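Local coordinates for protein type II restriction enzyme NgoMIV (PDB 1FIU) that recognises the double-stranded DNA sequence 5'-GCCGGC-3' as a homotetramer and, with two magnesium ions per subunit, cleaves it after the first G, at residues P139-T144 / L180-C186; I216-E222 / I238-F244; L84-R88 / P281-V286. All coordinates share one frame. Residue numbers count along the deposited sequence, not the author numbering.

Contact 1. Residues P139-T144 / L180-C186. With MG (magnesium ion), chain Q; MG (magnesium ion), chain N; ACY (acetic acid), chain R; nucleotides of chain D.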
loop_
_atom_site.group_PDB
_atom_site.type_symbol
_atom_site.label_atom_id
_atom_site.label_comp_id
_atom_site.label_asym_id
_atom_site.label_seq_id
_atom_site.Cartn_x
_atom_site.Cartn_y
_atom_site.Cartn_z
ATOM N N PRO I 139 11.386 -9.579 -13.097
ATOM C CA PRO I 139 10.512 -9.268 -14.236
ATOM C C PRO I 139 10.793 -10.184 -15.412
ATOM O O PRO I 139 11.866 -10.766 -15.504
ATOM C CB PRO I 139 10.838 -7.807 -14.555
ATOM C CG PRO I 139 11.375 -7.260 -13.213
ATOM C CD PRO I 139 12.220 -8.422 -12.747
ATOM N N ASP I 140 9.828 -10.330 -16.312
ATOM C CA ASP I 140 10.025 -11.187 -17.484
ATOM C C ASP I 140 11.015 -10.533 -18.448
ATOM O O ASP I 140 11.918 -11.193 -18.974
ATOM C CB ASP I 140 8.690 -11.400 -18.215
ATOM C CG ASP I 140 7.711 -12.189 -17.401
ATOM O OD1 ASP I 140 8.157 -12.829 -16.427
ATOM O OD2 ASP I 140 6.499 -12.190 -17.749
ATOM N N ILE I 141 10.812 -9.240 -18.682
ATOM C CA ILE I 141 11.641 -8.435 -19.580
ATOM C C ILE I 141 11.962 -7.128 -18.881
ATOM O O ILE I 141 11.118 -6.552 -18.221
ATOM C CB ILE I 141 10.874 -8.047 -20.883
ATOM C CG1 ILE I 141 10.541 -9.304 -21.697
ATOM C CG2 ILE I 141 11.706 -7.079 -21.748
ATOM C CD1 ILE I 141 9.555 -9.026 -22.824
ATOM N N ILE I 142 13.190 -6.655 -19.033
ATOM C CA ILE I 142 13.520 -5.375 -18.444
ATOM C C ILE I 142 14.157 -4.484 -19.491
ATOM O O ILE I 142 14.757 -4.972 -20.466
ATOM C CB ILE I 142 14.516 -5.469 -17.229
ATOM C CG1 ILE I 142 15.834 -6.128 -17.657
ATOM C CG2 ILE I 142 13.851 -6.160 -16.055
ATOM C CD1 ILE I 142 16.884 -6.222 -16.522
ATOM N N VAL I 143 13.954 -3.177 -19.325
ATOM C CA VAL I 143 14.617 -2.173 -20.158
ATOM C C VAL I 143 15.464 -1.406 -19.150
ATOM O O VAL I 143 14.981 -1.055 -18.084
ATOM C CB VAL I 143 13.646 -1.183 -20.828
ATOM C CG1 VAL I 143 14.426 -0.204 -21.733
ATOM C CG2 VAL I 143 12.629 -1.956 -21.668
ATOM N N THR I 144 16.742 -1.190 -19.473
ATOM C CA THR I 144 17.640 -0.473 -18.570
ATOM C C THR I 144 18.357 0.653 -19.301
ATOM O O THR I 144 18.461 0.634 -20.535
ATOM C CB THR I 144 18.688 -1.434 -17.963
ATOM O OG1 THR I 144 19.475 -2.007 -19.014
ATOM C CG2 THR I 144 17.987 -2.580 -17.217
ATOM N N LEU I 180 17.003 0.984 -13.865
ATOM C CA LEU I 180 15.934 0.123 -14.381
ATOM C C LEU I 180 14.873 1.073 -14.956
ATOM O O LEU I 180 14.293 1.880 -14.227
ATOM C CB LEU I 180 15.352 -0.755 -13.260
ATOM C CG LEU I 180 14.203 -1.680 -13.708
ATOM C CD1 LEU I 180 14.683 -2.563 -14.862
ATOM C CD2 LEU I 180 13.708 -2.525 -12.527
ATOM N N HIS I 181 14.636 0.983 -16.266
ATOM C CA HIS I 181 13.686 1.866 -16.934
ATOM C C HIS I 181 12.285 1.266 -16.939
ATOM O O HIS I 181 11.296 1.984 -16.745
ATOM C CB HIS I 181 14.126 2.107 -18.386
ATOM C CG HIS I 181 13.282 3.108 -19.105
ATOM N ND1 HIS I 181 12.509 2.794 -20.206
ATOM C CD2 HIS I 181 13.083 4.420 -18.859
ATOM C CE1 HIS I 181 11.875 3.884 -20.606
ATOM N NE2 HIS I 181 12.211 4.881 -19.810
ATOM N N ALA I 182 12.207 -0.036 -17.165
ATOM C CA ALA I 182 10.901 -0.693 -17.237
ATOM C C ALA I 182 10.897 -2.161 -16.885
ATOM O O ALA I 182 11.868 -2.890 -17.148
ATOM C CB ALA I 182 10.319 -0.547 -18.661
ATOM N N SER I 183 9.770 -2.583 -16.306
ATOM C CA SER I 183 9.479 -3.982 -15.983
ATOM C C SER I 183 8.328 -4.312 -16.929
ATOM O O SER I 183 7.277 -3.667 -16.877
ATOM C CB SER I 183 8.969 -4.143 -14.555
ATOM O OG SER I 183 8.463 -5.476 -14.367
ATOM N N ILE I 184 8.550 -5.280 -17.809
ATOM C CA ILE I 184 7.526 -5.689 -18.769
ATOM C C ILE I 184 7.187 -7.141 -18.500
ATOM O O ILE I 184 7.974 -8.027 -18.769
ATOM C CB ILE I 184 8.048 -5.537 -20.207
ATOM C CG1 ILE I 184 8.394 -4.068 -20.483
ATOM C CG2 ILE I 184 6.997 -6.085 -21.197
ATOM C CD1 ILE I 184 9.119 -3.840 -21.783
ATOM N N SER I 185 6.008 -7.369 -17.941
ATOM C CA SER I 185 5.538 -8.704 -17.637
ATOM C C SER I 185 4.740 -9.204 -18.856
ATOM O O SER I 185 3.958 -8.449 -19.437
ATOM C CB SER I 185 4.639 -8.632 -16.403
ATOM O OG SER I 185 3.747 -9.728 -16.379
ATOM N N CYS I 186 4.955 -10.466 -19.245
ATOM C CA CYS I 186 4.244 -11.057 -20.392
ATOM C C CYS I 186 3.368 -12.219 -19.938
ATOM O O CYS I 186 3.747 -12.988 -19.059
ATOM C CB CYS I 186 5.247 -11.619 -21.422
ATOM S SG CYS I 186 6.357 -10.415 -22.139
HETATM MG MG MG Q . 4.961 -13.675 -17.324
HETATM MG MG MG N . 7.404 -13.622 -14.575
HETATM C C ACY R . 4.620 -11.932 -14.761
HETATM O O ACY R . 3.913 -12.265 -15.828
HETATM O OXT ACY R . 5.789 -12.266 -14.518
HETATM C CH3 ACY R . 3.912 -11.038 -13.756
ATOM O OP3 DC D 1 6.272 -16.141 -13.667
ATOM P P DC D 1 5.380 -15.901 -14.862
ATOM O OP1 DC D 1 3.916 -15.718 -14.505
ATOM O OP2 DC D 1 5.909 -14.845 -15.804
ATOM O "O5'" DC D 1 5.413 -17.280 -15.733
ATOM C "C5'" DC D 1 6.351 -17.443 -16.797
ATOM C "C4'" DC D 1 5.952 -18.608 -17.668
ATOM O "O4'" DC D 1 6.222 -19.832 -16.933
ATOM C "C3'" DC D 1 4.466 -18.661 -17.998
ATOM O "O3'" DC D 1 4.188 -18.069 -19.244
ATOM C "C2'" DC D 1 4.130 -20.148 -18.015
ATOM C "C1'" DC D 1 5.223 -20.822 -17.214
ATOM N N1 DC D 1 4.675 -21.284 -15.914
ATOM C C2 DC D 1 4.211 -22.588 -15.811
ATOM O O2 DC D 1 4.221 -23.295 -16.821
ATOM N N3 DC D 1 3.755 -23.048 -14.610
ATOM C C4 DC D 1 3.733 -22.235 -13.551
ATOM N N4 DC D 1 3.284 -22.727 -12.389
ATOM C C5 DC D 1 4.177 -20.879 -13.634
ATOM C C6 DC D 1 4.632 -20.449 -14.826
HETATM O O HOH W 1 8.328 -11.835 -13.416
HETATM O O HOH W 2 6.902 -13.953 -12.360
HETATM O O HOH W 3 9.123 -14.984 -14.499
HETATM O O HOH W 4 3.228 -14.902 -16.938
HETATM O O HOH W 5 5.877 -14.872 -18.966
#

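Contact 2. Residues I216-E222 / I238-F244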
loop_
_atom_site.group_PDB
_atom_site.type_symbol
_atom_site.label_atom_id
_atom_site.label_comp_id
_atom_site.label_asym_id
_atom_site.label_seq_id
_atom_site.Cartn_x
_atom_site.Cartn_y
_atom_site.Cartn_z
ATOM N N ILE I 216 5.874 -0.017 -15.328
ATOM C CA ILE I 216 5.432 -1.351 -14.902
ATOM C C ILE I 216 4.249 -1.657 -15.824
ATOM O O ILE I 216 3.159 -1.068 -15.672
ATOM C CB ILE I 216 4.971 -1.374 -13.417
ATOM C CG1 ILE I 216 6.142 -0.972 -12.490
ATOM C CG2 ILE I 216 4.522 -2.795 -13.025
ATOM C CD1 ILE I 216 5.762 -0.859 -11.038
ATOM N N VAL I 217 4.462 -2.559 -16.780
ATOM C CA VAL I 217 3.398 -2.869 -17.749
ATOM C C VAL I 217 3.251 -4.365 -17.955
ATOM O O VAL I 217 4.110 -5.148 -17.560
ATOM C CB VAL I 217 3.702 -2.213 -19.111
ATOM C CG1 VAL I 217 3.813 -0.690 -18.951
ATOM C CG2 VAL I 217 5.024 -2.816 -19.698
ATOM N N VAL I 218 2.139 -4.756 -18.566
ATOM C CA VAL I 218 1.884 -6.163 -18.853
ATOM C C VAL I 218 1.515 -6.264 -20.324
ATOM O O VAL I 218 0.772 -5.429 -20.822
ATOM C CB VAL I 218 0.687 -6.706 -18.040
ATOM C CG1 VAL I 218 0.426 -8.148 -18.427
ATOM C CG2 VAL I 218 0.967 -6.588 -16.543
ATOM N N VAL I 219 2.059 -7.263 -21.020
ATOM C CA VAL I 219 1.711 -7.482 -22.440
ATOM C C VAL I 219 1.065 -8.867 -22.477
ATOM O O VAL I 219 1.576 -9.806 -21.886
ATOM C CB VAL I 219 2.968 -7.492 -23.350
ATOM C CG1 VAL I 219 2.555 -7.859 -24.812
ATOM C CG2 VAL I 219 3.638 -6.109 -23.318
ATOM N N THR I 220 -0.058 -9.000 -23.177
ATOM C CA THR I 220 -0.742 -10.286 -23.192
ATOM C C THR I 220 -1.354 -10.639 -24.543
ATOM O O THR I 220 -1.660 -9.754 -25.348
ATOM C CB THR I 220 -1.869 -10.289 -22.095
ATOM O OG1 THR I 220 -2.401 -11.611 -21.945
ATOM C CG2 THR I 220 -3.000 -9.318 -22.470
ATOM N N ALA I 221 -1.514 -11.943 -24.792
ATOM C CA ALA I 221 -2.172 -12.384 -26.017
ATOM C C ALA I 221 -3.513 -13.022 -25.639
ATOM O O ALA I 221 -4.140 -13.678 -26.466
ATOM C CB ALA I 221 -1.309 -13.370 -26.788
ATOM N N GLU I 222 -3.958 -12.818 -24.398
ATOM C CA GLU I 222 -5.256 -13.375 -23.964
ATOM C C GLU I 222 -6.369 -12.819 -24.866
ATOM O O GLU I 222 -6.509 -11.600 -25.030
ATOM C CB GLU I 222 -5.513 -13.015 -22.491
ATOM C CG GLU I 222 -6.963 -13.285 -22.028
ATOM C CD GLU I 222 -7.373 -14.736 -22.228
ATOM O OE1 GLU I 222 -8.560 -14.967 -22.551
ATOM O OE2 GLU I 222 -6.525 -15.645 -22.054
ATOM N N ILE I 238 -0.134 -1.763 -11.695
ATOM C CA ILE I 238 0.150 -1.844 -13.117
ATOM C C ILE I 238 -0.139 -0.527 -13.826
ATOM O O ILE I 238 -1.264 0.018 -13.738
ATOM C CB ILE I 238 -0.729 -2.979 -13.741
ATOM C CG1 ILE I 238 -0.490 -4.291 -12.989
ATOM C CG2 ILE I 238 -0.465 -3.126 -15.232
ATOM C CD1 ILE I 238 0.919 -4.734 -12.909
ATOM N N ASP I 239 0.853 -0.006 -14.545
ATOM C CA ASP I 239 0.660 1.260 -15.260
ATOM C C ASP I 239 -0.405 1.151 -16.353
ATOM O O ASP I 239 -1.269 2.025 -16.478
ATOM C CB ASP I 239 1.952 1.729 -15.945
ATOM C CG ASP I 239 3.084 2.037 -14.963
ATOM O OD1 ASP I 239 2.879 1.979 -13.743
ATOM O OD2 ASP I 239 4.184 2.329 -15.452
ATOM N N CYS I 240 -0.291 0.104 -17.166
ATOM C CA CYS I 240 -1.197 -0.128 -18.290
ATOM C C CYS I 240 -0.943 -1.533 -18.845
ATOM O O CYS I 240 0.137 -2.093 -18.653
ATOM C CB CYS I 240 -0.928 0.906 -19.386
ATOM S SG CYS I 240 -2.263 0.974 -20.673
ATOM N N VAL I 241 -1.943 -2.102 -19.521
ATOM C CA VAL I 241 -1.810 -3.421 -20.138
ATOM C C VAL I 241 -1.822 -3.223 -21.650
ATOM O O VAL I 241 -2.510 -2.337 -22.168
ATOM C CB VAL I 241 -2.974 -4.350 -19.694
ATOM C CG1 VAL I 241 -2.956 -5.681 -20.460
ATOM C CG2 VAL I 241 -2.837 -4.646 -18.213
ATOM N N TYR I 242 -1.050 -4.032 -22.363
ATOM C CA TYR I 242 -0.961 -3.914 -23.816
ATOM C C TYR I 242 -1.320 -5.249 -24.457
ATOM O O TYR I 242 -0.778 -6.272 -24.072
ATOM C CB TYR I 242 0.465 -3.514 -24.212
ATOM C CG TYR I 242 0.829 -2.152 -23.654
ATOM C CD1 TYR I 242 1.163 -1.996 -22.304
ATOM C CD2 TYR I 242 0.789 -1.017 -24.469
ATOM C CE1 TYR I 242 1.453 -0.716 -21.768
ATOM C CE2 TYR I 242 1.077 0.263 -23.945
ATOM C CZ TYR I 242 1.405 0.399 -22.590
ATOM O OH TYR I 242 1.659 1.659 -22.087
ATOM N N HIS I 243 -2.250 -5.219 -25.419
ATOM C CA HIS I 243 -2.715 -6.429 -26.084
ATOM C C HIS I 243 -1.917 -6.675 -27.364
ATOM O O HIS I 243 -1.644 -5.735 -28.128
ATOM C CB HIS I 243 -4.221 -6.299 -26.423
ATOM C CG HIS I 243 -4.867 -7.605 -26.792
ATOM N ND1 HIS I 243 -5.014 -8.027 -28.097
ATOM C CD2 HIS I 243 -5.325 -8.615 -26.015
ATOM C CE1 HIS I 243 -5.532 -9.248 -28.108
ATOM N NE2 HIS I 243 -5.731 -9.629 -26.857
ATOM N N PHE I 244 -1.580 -7.941 -27.609
ATOM C CA PHE I 244 -0.787 -8.295 -28.778
ATOM C C PHE I 244 -1.457 -8.033 -30.124
ATOM O O PHE I 244 -0.775 -7.949 -31.149
ATOM C CB PHE I 244 -0.327 -9.768 -28.698
ATOM C CG PHE I 244 -1.242 -10.750 -29.397
ATOM C CD1 PHE I 244 -0.752 -11.546 -30.431
ATOM C CD2 PHE I 244 -2.579 -10.912 -28.996
ATOM C CE1 PHE I 244 -1.568 -12.501 -31.048
ATOM C CE2 PHE I 244 -3.400 -11.870 -29.618
ATOM C CZ PHE I 244 -2.889 -12.658 -30.637
#

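Contact 3. Residues L84-R88 / P281-V286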
loop_
_atom_site.group_PDB
_atom_site.type_symbol
_atom_site.label_atom_id
_atom_site.label_comp_id
_atom_site.label_asym_id
_atom_site.label_seq_id
_atom_site.Cartn_x
_atom_site.Cartn_y
_atom_site.Cartn_z
ATOM N N LEU I 84 13.241 5.667 -31.296
ATOM C CA LEU I 84 12.761 6.842 -30.583
ATOM C C LEU I 84 13.871 7.605 -29.837
ATOM O O LEU I 84 13.600 8.394 -28.932
ATOM C CB LEU I 84 11.647 6.414 -29.613
ATOM C CG LEU I 84 10.388 5.828 -30.290
ATOM C CD1 LEU I 84 9.416 5.322 -29.230
ATOM C CD2 LEU I 84 9.724 6.893 -31.170
ATOM N N GLN I 85 15.116 7.390 -30.233
ATOM C CA GLN I 85 16.239 8.061 -29.573
ATOM C C GLN I 85 16.136 9.602 -29.552
ATOM O O GLN I 85 16.681 10.247 -28.654
ATOM C CB GLN I 85 17.557 7.624 -30.221
ATOM C CG GLN I 85 18.780 8.329 -29.654
ATOM C CD GLN I 85 19.363 7.630 -28.426
ATOM O OE1 GLN I 85 20.235 8.178 -27.748
ATOM N NE2 GLN I 85 18.897 6.412 -28.153
ATOM N N HIS I 86 15.460 10.202 -30.527
ATOM C CA HIS I 86 15.320 11.660 -30.548
ATOM C C HIS I 86 14.295 12.186 -29.550
ATOM O O HIS I 86 14.323 13.365 -29.198
ATOM C CB HIS I 86 14.969 12.165 -31.964
ATOM C CG HIS I 86 13.679 11.633 -32.499
ATOM N ND1 HIS I 86 13.450 10.285 -32.673
ATOM C CD2 HIS I 86 12.549 12.265 -32.898
ATOM C CE1 HIS I 86 12.233 10.107 -33.156
ATOM N NE2 HIS I 86 11.665 11.291 -33.303
ATOM N N ILE I 87 13.369 11.341 -29.104
ATOM C CA ILE I 87 12.412 11.817 -28.116
ATOM C C ILE I 87 12.727 11.262 -26.723
ATOM O O ILE I 87 12.193 11.753 -25.725
ATOM C CB ILE I 87 10.945 11.491 -28.480
ATOM C CG1 ILE I 87 10.746 9.988 -28.581
ATOM C CG2 ILE I 87 10.554 12.221 -29.792
ATOM C CD1 ILE I 87 9.274 9.601 -28.779
ATOM N N ARG I 88 13.598 10.249 -26.660
ATOM C CA ARG I 88 14.009 9.643 -25.383
ATOM C C ARG I 88 15.411 9.046 -25.554
ATOM O O ARG I 88 15.615 7.831 -25.616
ATOM C CB ARG I 88 13.014 8.555 -24.941
ATOM C CG ARG I 88 13.100 8.201 -23.430
ATOM C CD ARG I 88 12.709 9.376 -22.509
ATOM N NE ARG I 88 12.341 8.919 -21.159
ATOM C CZ ARG I 88 13.193 8.677 -20.156
ATOM N NH1 ARG I 88 14.509 8.856 -20.324
ATOM N NH2 ARG I 88 12.732 8.231 -18.992
ATOM N N PRO I 281 6.150 0.999 -27.300
ATOM C CA PRO I 281 7.432 1.710 -27.475
ATOM C C PRO I 281 7.321 3.204 -27.188
ATOM O O PRO I 281 8.147 3.769 -26.466
ATOM C CB PRO I 281 7.790 1.432 -28.932
ATOM C CG PRO I 281 7.144 0.100 -29.196
ATOM C CD PRO I 281 5.799 0.244 -28.516
ATOM N N LEU I 282 6.281 3.854 -27.711
ATOM C CA LEU I 282 6.095 5.283 -27.452
ATOM C C LEU I 282 5.762 5.562 -25.979
ATOM O O LEU I 282 6.189 6.581 -25.426
ATOM C CB LEU I 282 4.992 5.865 -28.356
ATOM C CG LEU I 282 5.476 6.461 -29.678
ATOM C CD1 LEU I 282 4.268 6.706 -30.592
ATOM C CD2 LEU I 282 6.244 7.776 -29.427
ATOM N N ASP I 283 5.000 4.676 -25.328
ATOM C CA ASP I 283 4.691 4.897 -23.917
ATOM C C ASP I 283 5.970 4.760 -23.060
ATOM O O ASP I 283 6.059 5.349 -21.996
ATOM C CB ASP I 283 3.602 3.936 -23.436
ATOM C CG ASP I 283 2.202 4.442 -23.777
ATOM O OD1 ASP I 283 2.093 5.574 -24.294
ATOM O OD2 ASP I 283 1.231 3.715 -23.507
ATOM N N LEU I 284 6.949 3.991 -23.531
ATOM C CA LEU I 284 8.216 3.867 -22.808
ATOM C C LEU I 284 9.090 5.121 -23.023
ATOM O O LEU I 284 10.158 5.252 -22.418
ATOM C CB LEU I 284 8.980 2.639 -23.302
ATOM C CG LEU I 284 8.388 1.270 -22.928
ATOM C CD1 LEU I 284 9.234 0.184 -23.573
ATOM C CD2 LEU I 284 8.340 1.077 -21.415
ATOM N N ALA I 285 8.655 6.043 -23.874
ATOM C CA ALA I 285 9.437 7.256 -24.129
ATOM C C ALA I 285 8.955 8.491 -23.350
ATOM O O ALA I 285 9.497 9.583 -23.545
ATOM C CB ALA I 285 9.421 7.570 -25.635
ATOM N N VAL I 286 7.965 8.349 -22.465
ATOM C CA VAL I 286 7.458 9.531 -21.751
ATOM C C VAL I 286 8.506 10.189 -20.831
ATOM O O VAL I 286 8.473 11.450 -20.659
ATOM C CB VAL I 286 6.209 9.202 -20.896
ATOM C CG1 VAL I 286 5.060 8.703 -21.787
ATOM C CG2 VAL I 286 6.572 8.189 -19.845
ATOM O OXT VAL I 286 9.331 9.421 -20.276
#

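Contact 1. Residues P139-T144 / L180-C186
Ile141 lays its side chain against that of Ile184, CB to CB 3.8 Å, and sends its CD1 to 3.6 Å from Cys186 SG. Val143 continues this apolar face, with its CG2 4.0 Å from Ile184 CD1 and its CB 4.0 Å from Ala182 CB; beta-branched residues suit such extended, buried strands. The strands run antiparallel, with backbone hydrogen bonds from Ile184 N to Ile141 O (2.9 Å) and Ile141 N to Ile184 O (3.1 Å). Further along, Val143 O accepts from both His181 N (2.8 Å) and Ala182 N (3.1 Å), a classic beta bulge that shifts the register by one.

At the other end the pair opens into the active site of this PD-(D/E)XK nuclease. Asp140 is well suited to bridging two cations: its OD1 binds one magnesium at 2.1 Å and its OD2 the other at 2.2 Å. The same OD2 accepts from Cys186 N (2.8 Å), while Cys186 O ligates the second ion at 2.2 Å, so both segments supply ligands. OP2 of the 5'-phosphate left on DC1 of chain D by cleavage coordinates both ions, at 2.3 Å and 2.1 Å respectively; an acetate, probably from the crystallisation liquor, bridges them too.

Strand 92-96 flanks 141-144; strand 215-220 flanks 180-186, its Val217 and Val219 against Ile184; helix 62-81 covers this face with Cys73 on Ile141 and Phe69 on Cys186.

Contact 2. Residues I216-E222 / I238-F244
This is a parallel strand pairing in the buried part of the central mixed sheet, between strand 215-220 and strand 240-243; the axes of segments 216-220 and 240-243 approach to 4.7 Å at 24°. The backbone hydrogen bonds step along it in the parallel manner: Tyr242 N to Val218 O (2.8 Å), Thr220 N to Tyr242 O (3.0 Å) and Phe244 N to Thr220 O (2.9 Å); Val218 N to Cys240 O, at 3.3 Å, is weak. Before the regular pairing, Asp239 takes hold of Ile216 twice, its N giving to Ile216 O (2.8 Å) and its OD2 accepting from Ile216 N (2.9 Å), as a short carboxylate can. Its OD1 meets Arg209 of the second subunit in a salt bridge.

Valines fill both faces of the sheet. Val218 CG2 packs 4.0 Å from Ile238 CG2, while on the other face Val217 CG1 lies 3.7 Å from Tyr242 CE1. At the far end the small Ala221 lets its CB sit over the Phe244 ring, 3.7 Å from the centroid, a CH-pi contact. Thr220 OG1 accepts from Glu222 N (3.1 Å) in an ST turn and is also hydrogen-bonded to Lys187 O, and His243 NE2 donates a hydrogen bond to Glu222 O (2.8 Å).

With helix 225-232 linking the strands, the arrangement is a beta-alpha-beta crossover, part of the PDDEXK-clan nuclease's mixed sheet.

Contact 3. Residues L84-R88 / P281-V286
Leu84 reaches toward the C-terminal segment first: its CD1 rests 3.4 Å from Pro281 O and 4.2 Å from Pro281 CB, while its CD2 lies 4.0 Å from Leu282 CD2. A long branched side chain suits this position, for it spans from the helix end to Ala285, whose CB is 4.2 Å from Leu84 CD1. The chain then turns, with Leu84 O accepting from both Ile87 N (3.0 Å) and Arg88 N (2.9 Å), and this brings Ile87 and Arg88 back to the interface. Ile87 CD1 packs against both Leu282 CD2 at 3.6 Å and Ala285 CB at 3.7 Å; the methyl of an alanine allows such a close approach. Arg88 ends the segment with a dual role. Its aliphatic part covers Ala285 (CB to CB 3.8 Å), and its NE makes a salt bridge with the C-terminal carboxylate, 3.2 Å from Val286 OXT, a natural pairing for the chain end that closes the type I turn from Asp283 to Val286.

The guanidinium also pairs, through NH2, with Val286 of the second subunit, and the reciprocal bridge forms as well, so the C-termini help join the two copies. The contact thus ties the loop between helix 62-81 and strand 92-96 to the end of helix 280-283, with Phe5 of helix 4-18 against both leucines, Leu84 and Leu282, and Leu284 packed on helix 62-81 and strand 179-187.

Overall arrangement
Contacts 1 and 2 lie in one mixed sheet, their centres about 12 Å apart, on either side of the pairing of strands 179-187 and 215-220, where probable hydrogen bonds join Ser185 O to Val219 N (2.7 Å) and Ser185 N to Val217 O (2.9 Å). Contact 1 closes before contact 2 opens along the chain, and the segments of contact 3 enclose both in sequence. Contact 3 lies about 15 Å from contact 1 and about 18 Å from contact 2, centre to centre, and touches each, for instance through a probable hydrogen bond between Tyr242 OH and Asp283 OD2 (2.5 Å). The sheet carries the metal site at contact 1, which touches the second subunit through His181; contacts 2 and 3 make salt bridges to it.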